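Local coordinates for protein methanogen homoaconitase small subunit (PDB 2PKP) that forms the small subunit of a methanogen homoaconitase, which reversibly dehydrates (R)-homocitrate to cis-homoaconitate and hydrates that to homoisocitrate, at residues G99-I104 with I118-E123; E43-K48 with K75-K80. One frame throughout, in Å; residues are numbered along the deposited sequence.

Contact 1. Residues G99-I104 with I118-E123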
loop_
_atom_site.group_PDB
_atom_site.type_symbol
_atom_site.label_atom_id
_atom_site.label_comp_id
_atom_site.label_asym_id
_atom_site.label_seq_id
_atom_site.Cartn_x
_atom_site.Cartn_y
_atom_site.Cartn_z
ATOM N N GLY A 99 -0.631 -11.635 1.319
ATOM C CA GLY A 99 0.172 -10.493 0.905
ATOM C C GLY A 99 0.754 -9.656 2.036
ATOM O O GLY A 99 1.194 -8.528 1.815
ATOM N N LEU A 100 0.748 -10.194 3.252
ATOM C CA LEU A 100 1.303 -9.480 4.406
ATOM C C LEU A 100 2.757 -9.926 4.522
ATOM O O LEU A 100 3.033 -11.116 4.648
ATOM C CB LEU A 100 0.531 -9.848 5.680
ATOM C CG LEU A 100 0.977 -9.217 7.000
ATOM C CD1 LEU A 100 0.906 -7.696 6.900
ATOM C CD2 LEU A 100 0.092 -9.732 8.137
ATOM N N ILE A 101 3.682 -8.973 4.494
ATOM C CA ILE A 101 5.106 -9.297 4.541
ATOM C C ILE A 101 5.731 -9.513 5.918
ATOM O O ILE A 101 5.815 -8.597 6.736
ATOM C CB ILE A 101 5.934 -8.213 3.816
ATOM C CG1 ILE A 101 5.406 -8.024 2.393
ATOM C CG2 ILE A 101 7.408 -8.621 3.774
ATOM C CD1 ILE A 101 5.921 -6.763 1.711
ATOM N N PRO A 102 6.193 -10.738 6.186
ATOM C CA PRO A 102 6.817 -11.042 7.471
ATOM C C PRO A 102 8.314 -10.781 7.316
ATOM O O PRO A 102 8.972 -11.377 6.457
ATOM C CB PRO A 102 6.524 -12.529 7.672
ATOM C CG PRO A 102 5.641 -12.930 6.477
ATOM C CD PRO A 102 6.021 -11.966 5.402
ATOM N N ILE A 103 8.845 -9.888 8.138
ATOM C CA ILE A 103 10.259 -9.547 8.090
ATOM C C ILE A 103 10.941 -9.942 9.401
ATOM O O ILE A 103 10.431 -9.645 10.480
ATOM C CB ILE A 103 10.420 -8.039 7.837
ATOM C CG1 ILE A 103 9.902 -7.713 6.433
ATOM C CG2 ILE A 103 11.873 -7.621 8.011
ATOM C CD1 ILE A 103 9.710 -6.256 6.183
ATOM N N ILE A 104 12.077 -10.627 9.301
ATOM C CA ILE A 104 12.830 -11.052 10.484
ATOM C C ILE A 104 13.984 -10.093 10.764
ATOM O O ILE A 104 14.732 -9.739 9.859
ATOM C CB ILE A 104 13.398 -12.479 10.294
ATOM C CG1 ILE A 104 12.241 -13.476 10.199
ATOM C CG2 ILE A 104 14.335 -12.849 11.463
ATOM C CD1 ILE A 104 12.686 -14.910 9.947
ATOM N N ILE A 118 11.645 0.192 5.734
ATOM C CA ILE A 118 12.043 -1.146 5.323
ATOM C C ILE A 118 12.336 -1.173 3.828
ATOM O O ILE A 118 11.439 -0.946 3.013
ATOM C CB ILE A 118 10.925 -2.166 5.604
ATOM C CG1 ILE A 118 10.532 -2.117 7.083
ATOM C CG2 ILE A 118 11.388 -3.569 5.215
ATOM C CD1 ILE A 118 9.255 -2.889 7.394
ATOM N N ASP A 119 13.591 -1.443 3.468
ATOM C CA ASP A 119 13.974 -1.516 2.062
ATOM C C ASP A 119 14.072 -2.998 1.737
ATOM O O ASP A 119 15.040 -3.658 2.112
ATOM C CB ASP A 119 15.326 -0.841 1.827
ATOM C CG ASP A 119 15.672 -0.718 0.350
ATOM O OD1 ASP A 119 15.474 -1.692 -0.402
ATOM O OD2 ASP A 119 16.148 0.356 -0.060
ATOM N N LEU A 120 13.060 -3.515 1.049
ATOM C CA LEU A 120 13.010 -4.935 0.708
ATOM C C LEU A 120 14.104 -5.385 -0.256
ATOM O O LEU A 120 14.499 -6.549 -0.249
ATOM C CB LEU A 120 11.629 -5.290 0.141
ATOM C CG LEU A 120 10.459 -4.959 1.072
ATOM C CD1 LEU A 120 9.136 -5.306 0.399
ATOM C CD2 LEU A 120 10.608 -5.727 2.366
ATOM N N ASP A 121 14.602 -4.472 -1.079
ATOM C CA ASP A 121 15.654 -4.840 -2.018
ATOM C C ASP A 121 17.018 -4.921 -1.344
ATOM O O ASP A 121 17.816 -5.796 -1.664
ATOM C CB ASP A 121 15.701 -3.853 -3.190
ATOM C CG ASP A 121 14.512 -4.008 -4.126
ATOM O OD1 ASP A 121 14.099 -5.159 -4.373
ATOM O OD2 ASP A 121 13.992 -2.990 -4.627
ATOM N N LYS A 122 17.283 -4.019 -0.405
ATOM C CA LYS A 122 18.565 -4.024 0.297
ATOM C C LYS A 122 18.511 -4.910 1.541
ATOM O O LYS A 122 19.547 -5.281 2.091
ATOM C CB LYS A 122 18.953 -2.609 0.734
ATOM C CG LYS A 122 19.127 -1.588 -0.377
ATOM C CD LYS A 122 19.658 -0.293 0.218
ATOM C CE LYS A 122 19.680 0.843 -0.790
ATOM N NZ LYS A 122 20.203 2.098 -0.164
ATOM N N GLU A 123 17.296 -5.240 1.973
ATOM C CA GLU A 123 17.086 -6.047 3.167
ATOM C C GLU A 123 17.689 -5.360 4.390
ATOM O O GLU A 123 18.499 -5.927 5.127
ATOM C CB GLU A 123 17.682 -7.440 2.992
ATOM C CG GLU A 123 16.875 -8.300 2.051
ATOM C CD GLU A 123 17.309 -9.739 2.075
ATOM O OE1 GLU A 123 18.431 -10.024 1.611
ATOM O OE2 GLU A 123 16.531 -10.583 2.568
#

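Contact 2. Residues E43-K48 with K75-K80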
loop_
_atom_site.group_PDB
_atom_site.type_symbol
_atom_site.label_atom_id
_atom_site.label_comp_id
_atom_site.label_asym_id
_atom_site.label_seq_id
_atom_site.Cartn_x
_atom_site.Cartn_y
_atom_site.Cartn_z
ATOM N N GLU A 43 -5.848 -2.303 23.596
ATOM C CA GLU A 43 -7.158 -1.826 23.167
ATOM C C GLU A 43 -7.103 -0.486 22.443
ATOM O O GLU A 43 -8.087 -0.055 21.848
ATOM C CB GLU A 43 -8.096 -1.706 24.372
ATOM C CG GLU A 43 -7.634 -0.705 25.427
ATOM C CD GLU A 43 -6.466 -1.214 26.259
ATOM O OE1 GLU A 43 -5.962 -0.447 27.107
ATOM O OE2 GLU A 43 -6.058 -2.382 26.072
ATOM N N ASN A 44 -5.954 0.173 22.491
ATOM C CA ASN A 44 -5.809 1.466 21.837
ATOM C C ASN A 44 -5.214 1.371 20.426
ATOM O O ASN A 44 -5.244 2.348 19.676
ATOM C CB ASN A 44 -4.941 2.381 22.704
ATOM C CG ASN A 44 -5.547 2.640 24.080
ATOM O OD1 ASN A 44 -4.846 3.040 25.012
ATOM N ND2 ASN A 44 -6.855 2.426 24.210
ATOM N N PHE A 45 -4.688 0.202 20.060
ATOM C CA PHE A 45 -4.074 0.018 18.740
ATOM C C PHE A 45 -4.956 0.423 17.557
ATOM O O PHE A 45 -4.546 1.218 16.718
ATOM C CB PHE A 45 -3.632 -1.438 18.541
ATOM C CG PHE A 45 -2.893 -1.671 17.250
ATOM C CD1 PHE A 45 -1.561 -1.301 17.121
ATOM C CD2 PHE A 45 -3.545 -2.212 16.147
ATOM C CE1 PHE A 45 -0.890 -1.461 15.908
ATOM C CE2 PHE A 45 -2.880 -2.375 14.929
ATOM C CZ PHE A 45 -1.551 -1.997 14.814
ATOM N N PRO A 46 -6.181 -0.121 17.473
ATOM C CA PRO A 46 -7.073 0.222 16.360
ATOM C C PRO A 46 -7.264 1.726 16.153
ATOM O O PRO A 46 -7.472 2.183 15.030
ATOM C CB PRO A 46 -8.380 -0.475 16.739
ATOM C CG PRO A 46 -7.924 -1.642 17.538
ATOM C CD PRO A 46 -6.861 -1.025 18.415
ATOM N N LYS A 47 -7.188 2.490 17.240
ATOM C CA LYS A 47 -7.366 3.939 17.178
ATOM C C LYS A 47 -6.068 4.713 16.933
ATOM O O LYS A 47 -6.107 5.896 16.595
ATOM C CB LYS A 47 -8.014 4.436 18.478
ATOM C CG LYS A 47 -9.315 3.726 18.842
ATOM C CD LYS A 47 -10.407 3.969 17.807
ATOM C CE LYS A 47 -11.688 3.236 18.179
ATOM N NZ LYS A 47 -12.824 3.589 17.276
ATOM N N LYS A 48 -4.925 4.051 17.105
ATOM C CA LYS A 48 -3.624 4.692 16.905
ATOM C C LYS A 48 -3.004 4.386 15.543
ATOM O O LYS A 48 -2.344 5.238 14.946
ATOM C CB LYS A 48 -2.621 4.238 17.973
ATOM C CG LYS A 48 -2.986 4.532 19.414
ATOM C CD LYS A 48 -1.982 3.855 20.344
ATOM C CE LYS A 48 -2.272 4.140 21.813
ATOM N NZ LYS A 48 -1.376 3.360 22.720
ATOM N N LYS A 75 -3.567 -6.899 7.912
ATOM C CA LYS A 75 -3.587 -6.389 6.546
ATOM C C LYS A 75 -4.654 -5.318 6.325
ATOM O O LYS A 75 -4.404 -4.318 5.642
ATOM C CB LYS A 75 -3.797 -7.542 5.560
ATOM C CG LYS A 75 -3.859 -7.131 4.091
ATOM C CD LYS A 75 -4.167 -8.350 3.213
ATOM C CE LYS A 75 -4.196 -8.019 1.718
ATOM N NZ LYS A 75 -5.310 -7.104 1.344
ATOM N N TYR A 76 -5.834 -5.504 6.907
ATOM C CA TYR A 76 -6.887 -4.518 6.712
ATOM C C TYR A 76 -6.806 -3.258 7.569
ATOM O O TYR A 76 -7.726 -2.437 7.568
ATOM C CB TYR A 76 -8.265 -5.179 6.819
ATOM C CG TYR A 76 -8.635 -5.870 5.525
ATOM C CD1 TYR A 76 -8.022 -7.068 5.153
ATOM C CD2 TYR A 76 -9.532 -5.283 4.631
ATOM C CE1 TYR A 76 -8.288 -7.659 3.925
ATOM C CE2 TYR A 76 -9.804 -5.865 3.397
ATOM C CZ TYR A 76 -9.177 -7.053 3.051
ATOM O OH TYR A 76 -9.422 -7.630 1.828
ATOM N N CYS A 77 -5.696 -3.105 8.288
ATOM C CA CYS A 77 -5.451 -1.906 9.087
ATOM C C CYS A 77 -4.556 -1.038 8.215
ATOM O O CYS A 77 -4.196 0.080 8.583
ATOM C CB CYS A 77 -4.705 -2.231 10.385
ATOM S SG CYS A 77 -5.748 -2.679 11.774
ATOM N N GLY A 78 -4.194 -1.569 7.052
ATOM C CA GLY A 78 -3.326 -0.838 6.151
ATOM C C GLY A 78 -1.867 -1.134 6.451
ATOM O O GLY A 78 -0.980 -0.399 6.028
ATOM N N ILE A 79 -1.622 -2.215 7.192
ATOM C CA ILE A 79 -0.266 -2.623 7.546
ATOM C C ILE A 79 0.256 -3.617 6.512
ATOM O O ILE A 79 -0.307 -4.693 6.328
ATOM C CB ILE A 79 -0.247 -3.256 8.949
ATOM C CG1 ILE A 79 -0.633 -2.192 9.981
ATOM C CG2 ILE A 79 1.129 -3.851 9.250
ATOM C CD1 ILE A 79 -0.802 -2.723 11.388
ATOM N N LYS A 80 1.340 -3.244 5.840
ATOM C CA LYS A 80 1.934 -4.077 4.800
ATOM C C LYS A 80 3.000 -5.047 5.298
ATOM O O LYS A 80 3.306 -6.029 4.626
ATOM C CB LYS A 80 2.534 -3.185 3.706
ATOM C CG LYS A 80 3.194 -3.940 2.558
ATOM C CD LYS A 80 2.189 -4.766 1.774
ATOM C CE LYS A 80 2.833 -5.400 0.550
ATOM N NZ LYS A 80 1.836 -6.143 -0.274
#

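Contact 1. Residues G99-I104 with I118-E123
Ile101 and Ile103 meet Ile118 and Leu120 through methyl groups alone, and no ring or other flat side chain joins them. The Asp119 carboxylate bonds within its own segment. Its OD1 accepts the backbone N of Lys122 at 2.9 Å, from above the carboxylate plane (56° out of it). This is an Asx motif that spans Asp119 to Lys122, with Leu120 inside it.

Across the contact, Ile103 and Ile118 reach toward each other tip to tip. Ile103 CD1 lies 3.3 Å from Ile118 CG2, which is tight for two carbons, and 3.6 Å from Ile118 CD1. Ile101 CD1 meets Leu120 CD1 at 3.8 Å, also tip to tip. The other Leu120 branch, CD2, is 4.0 Å from Ile103 CD1, so its two branches touch Ile101 and Ile103. In Leu120, CG stands anti to the carbonyl carbon (chi1 -57°), which brings its end nearer to strand 101-104.

Ala81 and Ile83 of strand 81-84 also pack on Ile118. Strands 101-104 and 115-119 are not neighbours in the mixed sheet. Side chains of the first meet Ile118 and Leu120, at the end of the second and just beyond it, consistent with the beta-barrel interior of the aconitase C-terminal (swivel) domain.

Contact 2. Residues E43-K48 with K75-K80
Phe45 of the short helix 45-48 packs on Cys77 and Ile79, in the connection of a beta-alpha-beta crossover. The crossover runs from strand 54-57 through helix 68-75 to strand 81-84, and these two strands lie parallel and side by side in the sheet. It belongs to the aconitase C-terminal (swivel) fold. The contact thus ties a helix that precedes strand 54-57 to the return loop of the crossover.

The loop is shaped first by its backbone. Lys75 to Gly78 form a type I beta turn, closed by Gly78 N to Lys75 O at 3.1 Å. Tyr76 is where the chain leaves helical angles after helix 68-75. Gly78 has a positive phi (89°), a backbone shape that glycine takes easily. Its backbone is also bonded to Gly52. Cys77, within the turn, and Ile79, just after it, both point toward helix 45-48.

From the helix side, only Phe45 makes close contact. Its CG is anti to the backbone N (chi1 -175°), which carries the ring out from the helix to the loop. The ring is further lodged among Cys37, Met38 and Ile55, and it stacks edge-to-face with His8. Ile55, on strand 54-57, touches Ile79 as well, so the sheet backs both partners. Cys77 also packs on Cys37 and on Ala34 of helix 30-34.

The contact is apolar throughout, and it lies away from the zinc site. Cys77 SG sits obliquely to the ring, 4.3 Å from Phe45 CE2. Phe45 and Ile79 come from opposite directions, and Ile79 CD1 meets the ring at its edge, in plane. This Ile79 CD1 methyl lies 4.1 Å from Phe45 CE2 and closer still to Phe45 CZ, at 3.6 Å.

In the fold
Both contacts are buried and apolar, and their centres lie about 19 Å apart, on opposite sides of the chain's centre. Contact 1 joins strand 101-104 to the end of strand 115-119 and the residue after it through aliphatic methyls. Contact 2 adds an aromatic ring and a sulfur, and holds a short helix to a loop. Strand 81-84 relates the two: contact 2 includes the loop that leads into it, and contact 1 has side chains packed against it. Lys80 O probably accepts from Ile101 N (3.0 Å), and Lys80 NZ probably bonds Gly99 O (3.2 Å). Leu100 CD1 also packs on Ile79 O (3.3 Å) and on Lys80 O. Backbone and lysine bonds, with some Leu100 packing, thus join them.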